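CaaX farnesyltransferase beta subunit Ram1 (Aspergillus fumigatus, PDB 4LNG) probably transfers a farnesyl group, together with its alpha subunit, from farnesyl diphosphate to a cysteine near the C-terminus of target proteins, using zinc. Local coordinates at residues D135-Y140 / W157-L162; S150-V155 / S178-A183. All blocks are in the same frame, centred on the assembly; numbering follows the deposited sequence. Where two conformers were deposited one is given.

Interaction 1 (D135-Y140 / W157-L162); sequences DSLEDY and WALAGL. With JAN (6-[(S)-amino(4-chlorophenyl)(1-methyl-1H-imidazol-5-yl)methyl]-4-(3-chlorophenyl)-1-methylquinolin-2(1H)-one), chain F.
In the alpha-alpha toroid of this prenyltransferase beta subunit, the loop that follows helix 126-135 packs on helix 151-164 through Ser136, Leu137 and Ala158. The methyl of Ala158 is the common point. Ser136 OG lies 3.5 Å from Ala158 CB, and Leu137 CG lies 3.6 Å from the same methyl. Leu137 straddles it, with CD2 3.7 Å from Ala158 CB and CD1 a little farther away. With chi1 at -81°, CG of Leu137 is anti to the carbonyl carbon, and both methyls come up against the helix. Leu137 and Leu162 meet tip to tip, CD1 to CD1, at 4.2 Å. Leu159 CD2 approaches Leu137 CD1 more loosely. Ser136 OG is hydrogen-bonded to Leu133 O; toward Ala158 it makes a van der Waals contact with the methyl.

Asp135 to Glu138 form a type I beta turn. Tyr140 OH donates to Ser136 O at 2.8 Å, in the carbonyl plane and on a lone pair. This bond ties the chain after the turn back to it. Asp139 reaches the alpha subunit, where its carboxylate is hydrogen-bonded to Thr46 and Ser48 of that chain. Leu137 also packs on Leu44 of the alpha subunit.

Trp157 extends from the same helix to the bound inhibitor. Its CH2 lies 3.5 Å from JAN C23, and JAN C24 sits at the ring edge, in plane. Tyr432 meets this indole edge-to-face. The helix therefore has an apolar side for the turn and an aromatic residue for the ligand pocket. The contact joins a helix to the loop before it in the alpha-alpha toroid, whose inner helices line a central cavity rich in aromatic residues and are backed by outer helices.

Interaction 2 (S150-V155 / S178-A183); sequences SRPWMV and STFTAA. With K (potassium ion), chain K; JAN (6-[(S)-amino(4-chlorophenyl)(1-methyl-1H-imidazol-5-yl)methyl]-4-(3-chlorophenyl)-1-methylquinolin-2(1H)-one), chain F; EDO (1,2-ethanediol), chain I.
This is a buried, largely apolar helix-helix contact between the first turns of helix 151-164 and residues 178-183 of helix 173-183, carried by Arg151, Pro152, Val155, Thr179 and Phe180. The two short segments run nearly antiparallel, at 158°, with their axes 11.2 Å apart. Side chains fill that separation. At chi1 -63° the ring of Phe180 swings round so that its CE1-CZ end faces helix 151-164. Its CE1 lies 3.8 Å from Pro152 CB, and its CZ lies 3.9 Å from Val155 CG1. Both approach the ring obliquely. Val155 and Phe180 come from opposite directions. Ser209 of helix 200-213 also touches both of them. Val155 CG2 lies 4.3 Å from Thr179 CG2.

Arg151 bends at chi3 (58°), and its NH2 comes 4.0 Å from Thr179 CG2.

Trp153 leaves the helix on the side away from 178-183, and its indole meets the inhibitor. JAN CL2 lies over one face of this ring, 4.1 Å above the plane and offset toward the rim. Trp153 also touches farnesyl diphosphate. The chemistry implies that the two helices are held together by dispersion and apolar burial. The polar ends take their bonds elsewhere: Arg151 NE and NH2 at Ala45 O and Leu44 O of the alpha subunit, Thr179 OG1 at Arg175 O in its own helix and at Leu44 N of the alpha subunit.

Overall arrangement
Both interactions are buried, and both use helix 151-164, in successive parts. Interaction 2 takes its beginning and interaction 1 its later turns. Their segments alternate along the chain, and their centres are about 12 Å apart. They touch directly: Leu137 CD2 lies 4.0 Å from Val155 CA. Interaction 1 sets a turn against the helix through small and aliphatic groups. Interaction 2 sets helix against helix around a phenylalanine ring. Each also borders the alpha subunit, interaction 1 by apolar packing of Leu137 and interaction 2 by hydrogen bonds of Arg151 and Thr179. Trp157 and Trp153, in the same segments but outside the contacts, touch the inhibitor.

Interaction 1 (D135-Y140 / W157-L162)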
ATOM      1  N   ASP B 135      23.105  12.926   3.214  1.00 22.38           N
ATOM      2  CA  ASP B 135      23.834  12.510   2.020  0.59 23.86           C
ATOM      3  C   ASP B 135      22.879  12.126   0.893  1.00 22.47           C
ATOM      4  O   ASP B 135      23.198  12.290  -0.283  1.00 22.95           O
ATOM      5  CB  ASP B 135      24.772  11.340   2.329  0.59 25.09           C
ATOM      6  CG  ASP B 135      25.958  11.749   3.179  0.59 26.46           C
ATOM      7  OD1 ASP B 135      26.272  12.958   3.228  0.59 27.98           O
ATOM      8  OD2 ASP B 135      26.584  10.860   3.794  0.59 26.95           O
ATOM      9  N   SER B 136      21.703  11.623   1.257  1.00 19.69           N
ATOM     10  CA  SER B 136      20.734  11.166   0.263  1.00 18.93           C
ATOM     11  C   SER B 136      20.076  12.314  -0.505  1.00 19.43           C
ATOM     12  O   SER B 136      19.366  12.083  -1.482  1.00 19.85           O
ATOM     13  CB  SER B 136      19.657  10.296   0.918  1.00 18.85           C
ATOM     14  OG  SER B 136      18.720  11.099   1.613  1.00 19.69           O
ATOM     15  N   LEU B 137      20.304  13.546  -0.060  1.00 18.82           N
ATOM     16  CA  LEU B 137      19.741  14.712  -0.734  1.00 21.96           C
ATOM     17  C   LEU B 137      20.694  15.292  -1.770  1.00 24.58           C
ATOM     18  O   LEU B 137      20.364  16.265  -2.448  1.00 28.40           O
ATOM     19  CB  LEU B 137      19.361  15.790   0.279  1.00 19.79           C
ATOM     20  CG  LEU B 137      18.016  15.588   0.973  1.00 20.02           C
ATOM     21  CD1 LEU B 137      17.849  16.584   2.110  1.00 23.16           C
ATOM     22  CD2 LEU B 137      16.878  15.717  -0.031  1.00 19.35           C
ATOM     23  N   GLU B 138      21.874  14.699  -1.891  1.00 24.86           N
ATOM     24  CA  GLU B 138      22.859  15.193  -2.844  1.00 29.65           C
ATOM     25  C   GLU B 138      22.849  14.384  -4.144  1.00 31.17           C
ATOM     26  O   GLU B 138      21.832  13.786  -4.496  1.00 31.66           O
ATOM     27  CB  GLU B 138      24.250  15.243  -2.208  1.00 32.96           C
ATOM     28  CG  GLU B 138      24.296  16.019  -0.890  1.00 36.52           C
ATOM     29  CD  GLU B 138      23.818  17.465  -1.014  1.00 40.56           C
ATOM     30  OE1 GLU B 138      23.922  18.051  -2.114  1.00 41.71           O
ATOM     31  OE2 GLU B 138      23.339  18.023  -0.002  1.00 39.95           O
ATOM     32  N   ASP B 139      23.977  14.363  -4.851  1.00 30.63           N
ATOM     33  CA  ASP B 139      24.016  13.823  -6.212  1.00 30.37           C
ATOM     34  C   ASP B 139      24.273  12.315  -6.292  1.00 29.32           C
ATOM     35  O   ASP B 139      25.078  11.767  -5.537  1.00 27.32           O
ATOM     36  CB  ASP B 139      25.051  14.580  -7.054  1.00 33.86           C
ATOM     37  CG  ASP B 139      24.983  14.218  -8.528  1.00 34.36           C
ATOM     38  OD1 ASP B 139      24.056  14.696  -9.218  1.00 31.38           O
ATOM     39  OD2 ASP B 139      25.858  13.462  -8.999  1.00 36.98           O
ATOM     40  N   TYR B 140      23.581  11.660  -7.225  1.00 26.04           N
ATOM     41  CA  TYR B 140      23.715  10.223  -7.456  1.00 25.31           C
ATOM     42  C   TYR B 140      24.403   9.938  -8.790  1.00 26.02           C
ATOM     43  O   TYR B 140      24.267  10.710  -9.737  1.00 27.94           O
ATOM     44  CB  TYR B 140      22.337   9.554  -7.453  1.00 23.11           C
ATOM     45  CG  TYR B 140      21.659   9.529  -6.102  1.00 21.61           C
ATOM     46  CD1 TYR B 140      21.052  10.667  -5.587  1.00 20.73           C
ATOM     47  CD2 TYR B 140      21.619   8.364  -5.347  1.00 22.80           C
ATOM     48  CE1 TYR B 140      20.434  10.650  -4.351  1.00 22.22           C
ATOM     49  CE2 TYR B 140      20.998   8.336  -4.111  1.00 24.23           C
ATOM     50  CZ  TYR B 140      20.408   9.482  -3.618  1.00 24.26           C
ATOM     51  OH  TYR B 140      19.785   9.462  -2.390  1.00 23.13           O
ATOM     52  N   TRP B 157      11.219  11.655   1.204  1.00 11.55           N
ATOM     53  CA  TRP B 157      11.683  10.627   2.136  1.00 14.47           C
ATOM     54  C   TRP B 157      12.801  11.156   3.038  1.00 15.31           C
ATOM     55  O   TRP B 157      12.810  10.908   4.246  1.00 14.35           O
ATOM     56  CB  TRP B 157      12.168   9.386   1.380  1.00 12.11           C
ATOM     57  CG  TRP B 157      11.088   8.668   0.613  1.00 11.70           C
ATOM     58  CD1 TRP B 157       9.776   8.536   0.966  1.00 13.68           C
ATOM     59  CD2 TRP B 157      11.235   7.998  -0.646  1.00 10.95           C
ATOM     60  NE1 TRP B 157       9.097   7.816   0.004  1.00 12.30           N
ATOM     61  CE2 TRP B 157       9.972   7.478  -0.995  1.00 12.40           C
ATOM     62  CE3 TRP B 157      12.314   7.783  -1.510  1.00 15.55           C
ATOM     63  CZ2 TRP B 157       9.758   6.758  -2.172  1.00 15.11           C
ATOM     64  CZ3 TRP B 157      12.100   7.070  -2.679  1.00 15.95           C
ATOM     65  CH2 TRP B 157      10.834   6.565  -2.996  1.00 15.53           C
ATOM     66  N   ALA B 158      13.735  11.897   2.447  1.00 14.14           N
ATOM     67  CA  ALA B 158      14.841  12.470   3.209  1.00 13.02           C
ATOM     68  C   ALA B 158      14.385  13.550   4.189  1.00 16.83           C
ATOM     69  O   ALA B 158      14.790  13.548   5.353  1.00 17.75           O
ATOM     70  CB  ALA B 158      15.908  13.010   2.275  1.00 15.81           C
ATOM     71  N   LEU B 159      13.551  14.475   3.722  1.00 16.35           N
ATOM     72  CA  LEU B 159      13.050  15.547   4.581  1.00 15.41           C
ATOM     73  C   LEU B 159      12.193  14.988   5.714  1.00 13.34           C
ATOM     74  O   LEU B 159      12.263  15.464   6.847  1.00 14.89           O
ATOM     75  CB  LEU B 159      12.241  16.565   3.774  1.00 16.23           C
ATOM     76  CG  LEU B 159      13.014  17.459   2.805  1.00 18.14           C
ATOM     77  CD1 LEU B 159      12.059  18.331   2.008  1.00 18.24           C
ATOM     78  CD2 LEU B 159      14.034  18.314   3.549  1.00 18.54           C
ATOM     79  N   ALA B 160      11.383  13.983   5.397  1.00 12.70           N
ATOM     80  CA  ALA B 160      10.551  13.323   6.395  1.00 14.46           C
ATOM     81  C   ALA B 160      11.420  12.668   7.468  1.00 14.78           C
ATOM     82  O   ALA B 160      11.176  12.838   8.662  1.00 13.48           O
ATOM     83  CB  ALA B 160       9.630  12.290   5.731  1.00 11.76           C
ATOM     84  N   GLY B 161      12.443  11.934   7.039  1.00 14.59           N
ATOM     85  CA  GLY B 161      13.366  11.301   7.969  1.00 15.74           C
ATOM     86  C   GLY B 161      14.090  12.298   8.862  1.00 15.37           C
ATOM     87  O   GLY B 161      14.237  12.079  10.064  1.00 15.11           O
ATOM     88  N   LEU B 162      14.542  13.400   8.271  1.00 16.23           N
ATOM     89  CA  LEU B 162      15.214  14.453   9.027  1.00 17.84           C
ATOM     90  C   LEU B 162      14.281  15.105  10.043  1.00 18.16           C
ATOM     91  O   LEU B 162      14.679  15.378  11.175  1.00 17.61           O
ATOM     92  CB  LEU B 162      15.793  15.510   8.083  1.00 18.58           C
ATOM     93  CG  LEU B 162      16.940  15.039   7.187  1.00 17.25           C
ATOM     94  CD1 LEU B 162      17.341  16.141   6.214  1.00 19.03           C
ATOM     95  CD2 LEU B 162      18.127  14.598   8.027  1.00 16.77           C
TER
HETATM   96  C1  JAN F 602       6.664  -3.458  -2.662  0.93 11.29           C
HETATM   97  N1  JAN F 602       7.746  -2.662  -1.923  0.93 12.88           N
HETATM   98  C2  JAN F 602       7.861  -2.905  -0.649  0.93 12.15           C
HETATM   99  N2  JAN F 602       8.899  -2.336  -0.222  0.93 12.12           N
HETATM  100  C3  JAN F 602       9.608  -1.516  -1.133  0.93 11.32           C
HETATM  101  C4  JAN F 602       8.897  -1.938  -2.372  0.93 10.99           C
HETATM  102  C5  JAN F 602       9.117  -1.348  -3.913  0.93 11.75           C
HETATM  103  C6  JAN F 602       7.741  -0.684  -4.253  0.93 12.23           C
HETATM  104  C7  JAN F 602       7.216   0.190  -3.366  0.93  8.55           C
HETATM  105  C8  JAN F 602       6.140   1.067  -3.606  0.93 12.58           C
HETATM  106  C9  JAN F 602       5.970   0.832  -5.117  0.93 13.77           C
HETATM  107 CL1  JAN F 602       4.611   2.143  -5.563  0.93 24.65          CL
HETATM  108  C10 JAN F 602       6.406   0.077  -5.959  0.93 16.75           C
HETATM  109  C11 JAN F 602       7.433  -0.825  -5.494  0.93 14.77           C
HETATM  110  N3  JAN F 602       9.125  -2.557  -4.671  0.93 12.53           N
HETATM  111  C12 JAN F 602      10.376  -0.493  -3.712  0.93 11.20           C
HETATM  112  C13 JAN F 602      10.278   0.703  -4.043  0.93 13.45           C
HETATM  113  C14 JAN F 602      11.482   1.372  -4.126  0.93 13.80           C
HETATM  114  C15 JAN F 602      11.460  -1.331  -3.533  0.93 11.22           C
HETATM  115  C16 JAN F 602      12.855  -0.539  -3.414  0.93 16.07           C
HETATM  116  C17 JAN F 602      12.535   0.962  -3.658  0.93 15.64           C
HETATM  117  N4  JAN F 602      13.869   1.577  -3.671  0.93 18.36           N
HETATM  118  C18 JAN F 602      15.148   0.805  -3.188  0.93 18.78           C
HETATM  119  C19 JAN F 602      13.875   2.935  -3.729  0.93 20.18           C
HETATM  120  O1  JAN F 602      14.998   3.486  -3.612  0.93 23.41           O
HETATM  121  C20 JAN F 602      12.641   3.455  -4.083  0.93 18.07           C
HETATM  122  C21 JAN F 602      11.500   2.809  -4.412  0.93 15.40           C
HETATM  123  C22 JAN F 602      10.261   3.516  -4.751  0.93 16.80           C
HETATM  124  C23 JAN F 602       9.191   3.622  -3.752  0.93 14.45           C
HETATM  125  C24 JAN F 602       8.153   4.354  -4.322  0.93 15.91           C
HETATM  126 CL2  JAN F 602       6.763   4.538  -3.218  0.93 18.54          CL
HETATM  127  C25 JAN F 602       7.917   4.869  -5.707  0.93 19.85           C
HETATM  128  C26 JAN F 602       9.165   4.836  -6.440  0.93 17.96           C
HETATM  129  C27 JAN F 602      10.143   4.122  -5.964  0.93 18.50           C

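Interaction 2 (S150-V155 / S178-A183)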
ATOM      1  N   SER B 150      11.198   9.416 -10.073  1.00 17.71           N
ATOM      2  CA  SER B 150      10.796   9.427  -8.670  0.76 17.08           C
ATOM      3  C   SER B 150      11.621  10.391  -7.817  1.00 16.23           C
ATOM      4  O   SER B 150      11.670  10.260  -6.596  1.00 15.26           O
ATOM      5  CB  SER B 150      10.889   8.014  -8.085  0.76 16.34           C
ATOM      6  OG  SER B 150      10.064   7.112  -8.802  0.76 15.28           O
ATOM      7  N   ARG B 151      12.274  11.353  -8.456  1.00 15.53           N
ATOM      8  CA  ARG B 151      13.080  12.327  -7.718  1.00 13.57           C
ATOM      9  C   ARG B 151      12.314  13.136  -6.655  1.00 16.68           C
ATOM     10  O   ARG B 151      12.860  13.398  -5.585  1.00 16.62           O
ATOM     11  CB  ARG B 151      13.869  13.236  -8.666  1.00 16.16           C
ATOM     12  CG  ARG B 151      15.138  12.580  -9.207  1.00 16.91           C
ATOM     13  CD  ARG B 151      15.955  13.522 -10.089  1.00 21.29           C
ATOM     14  NE  ARG B 151      16.334  14.741  -9.380  1.00 22.57           N
ATOM     15  CZ  ARG B 151      15.967  15.962  -9.748  1.00 23.22           C
ATOM     16  NH1 ARG B 151      15.219  16.134 -10.832  1.00 22.51           N
ATOM     17  NH2 ARG B 151      16.353  17.013  -9.039  1.00 25.30           N
ATOM     18  N   PRO B 152      11.057  13.534  -6.934  1.00 16.96           N
ATOM     19  CA  PRO B 152      10.335  14.190  -5.836  1.00 16.43           C
ATOM     20  C   PRO B 152      10.158  13.296  -4.607  1.00 14.10           C
ATOM     21  O   PRO B 152      10.236  13.803  -3.486  1.00 14.15           O
ATOM     22  CB  PRO B 152       8.982  14.530  -6.466  1.00 15.89           C
ATOM     23  CG  PRO B 152       9.306  14.742  -7.909  1.00 18.03           C
ATOM     24  CD  PRO B 152      10.348  13.693  -8.219  1.00 17.17           C
ATOM     25  N   TRP B 153       9.935  11.998  -4.810  1.00 11.41           N
ATOM     26  CA  TRP B 153       9.845  11.052  -3.696  1.00 11.38           C
ATOM     27  C   TRP B 153      11.124  11.082  -2.861  1.00 13.97           C
ATOM     28  O   TRP B 153      11.076  11.062  -1.629  1.00 13.58           O
ATOM     29  CB  TRP B 153       9.646   9.620  -4.204  1.00 12.10           C
ATOM     30  CG  TRP B 153       8.222   9.153  -4.378  1.00 13.01           C
ATOM     31  CD1 TRP B 153       7.683   8.595  -5.501  1.00 14.13           C
ATOM     32  CD2 TRP B 153       7.172   9.163  -3.394  1.00 11.50           C
ATOM     33  NE1 TRP B 153       6.364   8.270  -5.284  1.00 12.08           N
ATOM     34  CE2 TRP B 153       6.026   8.611  -4.002  1.00 13.75           C
ATOM     35  CE3 TRP B 153       7.089   9.593  -2.067  1.00 10.89           C
ATOM     36  CZ2 TRP B 153       4.812   8.476  -3.326  1.00 13.31           C
ATOM     37  CZ3 TRP B 153       5.883   9.457  -1.397  1.00 12.61           C
ATOM     38  CH2 TRP B 153       4.762   8.902  -2.029  1.00 13.18           C
ATOM     39  N   MET B 154      12.269  11.123  -3.534  0.62 15.17           N
ATOM     40  CA  MET B 154      13.555  11.089  -2.844  0.62 16.24           C
ATOM     41  C   MET B 154      13.746  12.305  -1.943  0.62 16.41           C
ATOM     42  O   MET B 154      14.333  12.202  -0.865  0.62 15.62           O
ATOM     43  CB  MET B 154      14.700  10.978  -3.848  0.62 17.94           C
ATOM     44  CG  MET B 154      14.562   9.788  -4.783  0.62 19.12           C
ATOM     45  SD  MET B 154      15.821   9.769  -6.069  0.62 19.18           S
ATOM     46  CE  MET B 154      17.287   9.543  -5.079  0.62 20.43           C
ATOM     47  N   VAL B 155      13.242  13.452  -2.384  1.00 14.98           N
ATOM     48  CA  VAL B 155      13.287  14.657  -1.570  1.00 18.16           C
ATOM     49  C   VAL B 155      12.396  14.507  -0.341  1.00 12.77           C
ATOM     50  O   VAL B 155      12.793  14.849   0.774  1.00 14.40           O
ATOM     51  CB  VAL B 155      12.857  15.895  -2.379  1.00 17.27           C
ATOM     52  CG1 VAL B 155      12.745  17.114  -1.473  1.00 15.12           C
ATOM     53  CG2 VAL B 155      13.850  16.155  -3.501  1.00 19.53           C
ATOM     54  N   SER B 178      13.767  25.378  -5.900  1.00 26.71           N
ATOM     55  CA  SER B 178      14.527  25.183  -7.128  1.00 29.63           C
ATOM     56  C   SER B 178      14.259  23.814  -7.750  1.00 30.41           C
ATOM     57  O   SER B 178      14.200  23.677  -8.974  1.00 31.03           O
ATOM     58  CB  SER B 178      16.022  25.349  -6.853  1.00 35.85           C
ATOM     59  OG  SER B 178      16.791  25.046  -8.002  1.00 42.46           O
ATOM     60  N   THR B 179      14.094  22.802  -6.903  1.00 25.16           N
ATOM     61  CA  THR B 179      13.863  21.442  -7.380  1.00 23.58           C
ATOM     62  C   THR B 179      12.499  21.294  -8.052  1.00 23.98           C
ATOM     63  O   THR B 179      12.385  20.706  -9.124  1.00 25.27           O
ATOM     64  CB  THR B 179      13.971  20.423  -6.228  1.00 23.08           C
ATOM     65  OG1 THR B 179      15.266  20.521  -5.620  1.00 23.68           O
ATOM     66  CG2 THR B 179      13.759  19.002  -6.741  1.00 22.68           C
ATOM     67  N   PHE B 180      11.464  21.835  -7.423  1.00 23.83           N
ATOM     68  CA  PHE B 180      10.103  21.587  -7.884  1.00 25.27           C
ATOM     69  C   PHE B 180       9.596  22.607  -8.905  1.00 28.23           C
ATOM     70  O   PHE B 180       8.596  22.364  -9.578  1.00 29.34           O
ATOM     71  CB  PHE B 180       9.150  21.468  -6.693  1.00 24.92           C
ATOM     72  CG  PHE B 180       9.462  20.305  -5.791  1.00 23.46           C
ATOM     73  CD1 PHE B 180       9.820  19.077  -6.324  1.00 23.86           C
ATOM     74  CD2 PHE B 180       9.421  20.445  -4.413  1.00 20.82           C
ATOM     75  CE1 PHE B 180      10.117  18.005  -5.501  1.00 22.40           C
ATOM     76  CE2 PHE B 180       9.721  19.378  -3.585  1.00 19.29           C
ATOM     77  CZ  PHE B 180      10.069  18.157  -4.130  1.00 21.32           C
ATOM     78  N   THR B 181      10.285  23.739  -9.026  1.00 29.17           N
ATOM     79  CA  THR B 181       9.920  24.733 -10.032  1.00 27.18           C
ATOM     80  C   THR B 181      10.009  24.119 -11.424  1.00 25.05           C
ATOM     81  O   THR B 181       9.102  24.269 -12.241  1.00 23.52           O
ATOM     82  CB  THR B 181      10.825  25.982  -9.965  1.00 29.80           C
ATOM     83  OG1 THR B 181      10.667  26.619  -8.693  1.00 30.39           O
ATOM     84  CG2 THR B 181      10.455  26.970 -11.060  1.00 30.64           C
ATOM     85  N   ALA B 182      11.099  23.400 -11.669  1.00 27.21           N
ATOM     86  CA  ALA B 182      11.352  22.787 -12.966  1.00 29.36           C
ATOM     87  C   ALA B 182      10.420  21.613 -13.256  1.00 27.72           C
ATOM     88  O   ALA B 182      10.117  21.323 -14.413  1.00 31.43           O
ATOM     89  CB  ALA B 182      12.805  22.336 -13.052  1.00 33.58           C
ATOM     90  N   ALA B 183       9.966  20.940 -12.203  1.00 23.99           N
ATOM     91  CA  ALA B 183       9.163  19.731 -12.357  1.00 20.59           C
ATOM     92  C   ALA B 183       7.667  20.014 -12.493  1.00 20.52           C
ATOM     93  O   ALA B 183       6.888  19.114 -12.819  1.00 18.70           O
ATOM     94  CB  ALA B 183       9.419  18.778 -11.199  1.00 17.04           C
TER
HETATM   95  K     K K 607       4.696   6.182  -7.202  1.00 25.97           K
HETATM   96  C1  JAN F 602       6.664  -3.458  -2.662  0.93 11.29           C
HETATM   97  N1  JAN F 602       7.746  -2.662  -1.923  0.93 12.88           N
HETATM   98  C2  JAN F 602       7.861  -2.905  -0.649  0.93 12.15           C
HETATM   99  N2  JAN F 602       8.899  -2.336  -0.222  0.93 12.12           N
HETATM  100  C3  JAN F 602       9.608  -1.516  -1.133  0.93 11.32           C
HETATM  101  C4  JAN F 602       8.897  -1.938  -2.372  0.93 10.99           C
HETATM  102  C5  JAN F 602       9.117  -1.348  -3.913  0.93 11.75           C
HETATM  103  C6  JAN F 602       7.741  -0.684  -4.253  0.93 12.23           C
HETATM  104  C7  JAN F 602       7.216   0.190  -3.366  0.93  8.55           C
HETATM  105  C8  JAN F 602       6.140   1.067  -3.606  0.93 12.58           C
HETATM  106  C9  JAN F 602       5.970   0.832  -5.117  0.93 13.77           C
HETATM  107 CL1  JAN F 602       4.611   2.143  -5.563  0.93 24.65          CL
HETATM  108  C10 JAN F 602       6.406   0.077  -5.959  0.93 16.75           C
HETATM  109  C11 JAN F 602       7.433  -0.825  -5.494  0.93 14.77           C
HETATM  110  N3  JAN F 602       9.125  -2.557  -4.671  0.93 12.53           N
HETATM  111  C12 JAN F 602      10.376  -0.493  -3.712  0.93 11.20           C
HETATM  112  C13 JAN F 602      10.278   0.703  -4.043  0.93 13.45           C
HETATM  113  C14 JAN F 602      11.482   1.372  -4.126  0.93 13.80           C
HETATM  114  C15 JAN F 602      11.460  -1.331  -3.533  0.93 11.22           C
HETATM  115  C16 JAN F 602      12.855  -0.539  -3.414  0.93 16.07           C
HETATM  116  C17 JAN F 602      12.535   0.962  -3.658  0.93 15.64           C
HETATM  117  N4  JAN F 602      13.869   1.577  -3.671  0.93 18.36           N
HETATM  118  C18 JAN F 602      15.148   0.805  -3.188  0.93 18.78           C
HETATM  119  C19 JAN F 602      13.875   2.935  -3.729  0.93 20.18           C
HETATM  120  O1  JAN F 602      14.998   3.486  -3.612  0.93 23.41           O
HETATM  121  C20 JAN F 602      12.641   3.455  -4.083  0.93 18.07           C
HETATM  122  C21 JAN F 602      11.500   2.809  -4.412  0.93 15.40           C
HETATM  123  C22 JAN F 602      10.261   3.516  -4.751  0.93 16.80           C
HETATM  124  C23 JAN F 602       9.191   3.622  -3.752  0.93 14.45           C
HETATM  125  C24 JAN F 602       8.153   4.354  -4.322  0.93 15.91           C
HETATM  126 CL2  JAN F 602       6.763   4.538  -3.218  0.93 18.54          CL
HETATM  127  C25 JAN F 602       7.917   4.869  -5.707  0.93 19.85           C
HETATM  128  C26 JAN F 602       9.165   4.836  -6.440  0.93 17.96           C
HETATM  129  C27 JAN F 602      10.143   4.122  -5.964  0.93 18.50           C
HETATM  130  C1  EDO I 605       6.174   9.388  -9.864  1.00 30.76           C
HETATM  131  O1  EDO I 605       6.997  10.405  -9.420  1.00 30.95           O
HETATM  132  C2  EDO I 605       6.736   8.010  -9.871  1.00 30.73           C
HETATM  133  O2  EDO I 605       6.896   7.395  -8.647  1.00 32.85           O
HETATM  134  O   HOH W   1       6.585   3.877  -8.670  1.00 46.97           O